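Local structure of rhamnogalacturonan endolyase YesW (Bacillus subtilis, 2Z8S) at residues D150-A155 / R165-K170. The protein cleaves the rhamnogalacturonan backbone of plant cell-wall pectin by endo-type elimination, releasing unsaturated oligosaccharides, and requires calcium or manganese. Residues are numbered along the deposited sequence; the frame is centred on the assembly and turned at random.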
loop_
_atom_site.group_PDB
_atom_site.type_symbol
_atom_site.label_atom_id
_atom_site.label_comp_id
_atom_site.label_asym_id
_atom_site.label_seq_id
_atom_site.Cartn_x
_atom_site.Cartn_y
_atom_site.Cartn_z
ATOM N N ASP A 150 19.196 13.805 -1.011
ATOM C CA ASP A 150 18.731 12.977 -2.115
ATOM C C ASP A 150 17.819 11.874 -1.640
ATOM O O ASP A 150 18.096 11.219 -0.646
ATOM C CB ASP A 150 19.909 12.346 -2.850
ATOM C CG ASP A 150 20.818 13.366 -3.469
ATOM O OD1 ASP A 150 20.300 14.396 -3.955
ATOM O OD2 ASP A 150 22.050 13.141 -3.471
ATOM N N VAL A 151 16.728 11.672 -2.366
ATOM C CA VAL A 151 15.896 10.501 -2.178
ATOM C C VAL A 151 16.615 9.314 -2.818
ATOM O O VAL A 151 17.164 9.424 -3.910
ATOM C CB VAL A 151 14.496 10.696 -2.797
ATOM C CG1 VAL A 151 13.593 9.502 -2.498
ATOM C CG2 VAL A 151 13.860 11.969 -2.272
ATOM N N LEU A 152 16.639 8.195 -2.101
ATOM C CA LEU A 152 17.245 6.959 -2.569
ATOM C C LEU A 152 16.226 5.839 -2.484
ATOM O O LEU A 152 15.574 5.661 -1.462
ATOM C CB LEU A 152 18.467 6.607 -1.727
ATOM C CG LEU A 152 19.561 7.673 -1.614
ATOM C CD1 LEU A 152 20.691 7.181 -0.757
ATOM C CD2 LEU A 152 20.080 8.038 -2.982
ATOM N N ILE A 153 16.069 5.103 -3.575
ATOM C CA ILE A 153 15.206 3.952 -3.587
ATOM C C ILE A 153 16.126 2.763 -3.724
ATOM O O ILE A 153 16.929 2.703 -4.644
ATOM C CB ILE A 153 14.201 3.983 -4.760
ATOM C CG1 ILE A 153 13.483 5.336 -4.846
ATOM C CG2 ILE A 153 13.201 2.848 -4.649
ATOM C CD1 ILE A 153 12.687 5.708 -3.651
ATOM N N ASP A 154 16.037 1.835 -2.780
ATOM C CA ASP A 154 16.798 0.603 -2.858
ATOM C C ASP A 154 15.847 -0.513 -3.181
ATOM O O ASP A 154 14.640 -0.402 -2.935
ATOM C CB ASP A 154 17.467 0.292 -1.530
ATOM C CG ASP A 154 18.696 1.105 -1.291
ATOM O OD1 ASP A 154 19.024 1.955 -2.125
ATOM O OD2 ASP A 154 19.343 0.913 -0.251
ATOM N N ALA A 155 16.392 -1.583 -3.746
ATOM C CA ALA A 155 15.670 -2.826 -3.868
ATOM C C ALA A 155 16.454 -3.923 -3.172
ATOM O O ALA A 155 17.678 -4.053 -3.329
ATOM C CB ALA A 155 15.435 -3.170 -5.302
ATOM N N ARG A 165 20.505 0.651 -6.157
ATOM C CA ARG A 165 20.025 1.883 -5.570
ATOM C C ARG A 165 19.707 2.861 -6.691
ATOM O O ARG A 165 20.535 3.094 -7.558
ATOM C CB ARG A 165 21.081 2.474 -4.626
ATOM C CG ARG A 165 20.804 3.911 -4.196
ATOM C CD ARG A 165 21.654 4.284 -3.008
ATOM N NE ARG A 165 21.368 3.375 -1.912
ATOM C CZ ARG A 165 22.218 3.036 -0.949
ATOM N NH1 ARG A 165 23.447 3.530 -0.900
ATOM N NH2 ARG A 165 21.815 2.178 -0.035
ATOM N N ILE A 166 18.506 3.414 -6.692
ATOM C CA ILE A 166 18.222 4.549 -7.552
ATOM C C ILE A 166 18.369 5.805 -6.718
ATOM O O ILE A 166 17.719 5.936 -5.693
ATOM C CB ILE A 166 16.823 4.481 -8.149
ATOM C CG1 ILE A 166 16.765 3.379 -9.203
ATOM C CG2 ILE A 166 16.448 5.828 -8.783
ATOM C CD1 ILE A 166 15.368 2.951 -9.510
ATOM N N ASN A 167 19.261 6.698 -7.134
ATOM C CA ASN A 167 19.393 8.001 -6.501
ATOM C C ASN A 167 18.620 9.023 -7.313
ATOM O O ASN A 167 19.023 9.368 -8.419
ATOM C CB ASN A 167 20.859 8.416 -6.390
ATOM C CG ASN A 167 21.045 9.733 -5.652
ATOM O OD1 ASN A 167 20.144 10.573 -5.596
ATOM N ND2 ASN A 167 22.225 9.919 -5.082
ATOM N N LEU A 168 17.510 9.504 -6.773
ATOM C CA LEU A 168 16.675 10.457 -7.499
ATOM C C LEU A 168 17.351 11.792 -7.702
ATOM O O LEU A 168 17.007 12.524 -8.616
ATOM C CB LEU A 168 15.307 10.617 -6.843
ATOM C CG LEU A 168 14.431 9.441 -7.258
ATOM C CD1 LEU A 168 14.238 8.498 -6.094
ATOM C CD2 LEU A 168 13.113 9.946 -7.760
ATOM N N GLY A 169 18.322 12.093 -6.844
ATOM C CA GLY A 169 19.203 13.248 -7.020
ATOM C C GLY A 169 18.649 14.572 -6.542
ATOM O O GLY A 169 17.574 14.639 -5.942
ATOM N N LYS A 170 19.393 15.630 -6.844
ATOM C CA LYS A 170 19.119 16.971 -6.336
ATOM C C LYS A 170 17.778 17.551 -6.737
ATOM O O LYS A 170 17.255 18.408 -6.037
ATOM C CB LYS A 170 20.222 17.938 -6.763
ATOM C CG LYS A 170 20.477 17.995 -8.277
ATOM C CD LYS A 170 21.468 19.095 -8.628
ATOM C CE LYS A 170 22.793 18.976 -7.864
ATOM N NZ LYS A 170 23.597 17.831 -8.356
HETATM O O HOH W 1 16.029 13.154 -4.388
#
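Asp154 and Arg165 face each other as a non-hydrogen-bonded pair in an antiparallel hairpin, and a bidentate salt bridge joins them. Arg165 NE reaches Asp154 OD1 at 2.7 Å and Arg165 NH2 reaches Asp154 OD2 at 2.8 Å, both on syn lone pairs. The carboxylate and guanidinium planes are only 14° apart. A bend at chi3 (-59°) turns the guanidinium back alongside the aspartate. Arg165 NH2 also bonds Asp97 O, and Asp154 OD2 accepts from Tyr156 OH, so the ion pair is held from outside as well. A methionine in place of Arg165 would probably leave the buried Asp154 carboxylate without its countercharge and Asp97 O without this donor.

Backbone pairing centres on Ile153 and Ile166, a hydrogen-bonded pair: Ile153 N reaches Ile166 O at 2.8 Å (168°) and Ile166 N reaches Ile153 O at 2.7 Å. Leu168 N extends the pairing to Val151 O; beyond it a water accepts from Val151 N and lies within hydrogen-bonding distance of Gly169 O.

Apolar contacts lie mainly on the Ile153 side, where Leu168 CD1 lies 3.5 Å from Ile153 CG1, touches Val151 CG1, and Met196 of strand 193-198 packs. On the other, Leu152 CD1 meets Arg165 CD at 3.8 Å and CD2 the Asn167 amide group.

Asp150 OD1 comes 3.1 Å from Gly169 C, and Asp150 CB 3.3 Å from Asn167 OD1. The chemistry thus runs from a salt bridge whose carboxylate is buried to carbohydrate-binding Asp150 and Lys170, consistent with the pairing holding their backbones near one another, though their charged ends do not touch.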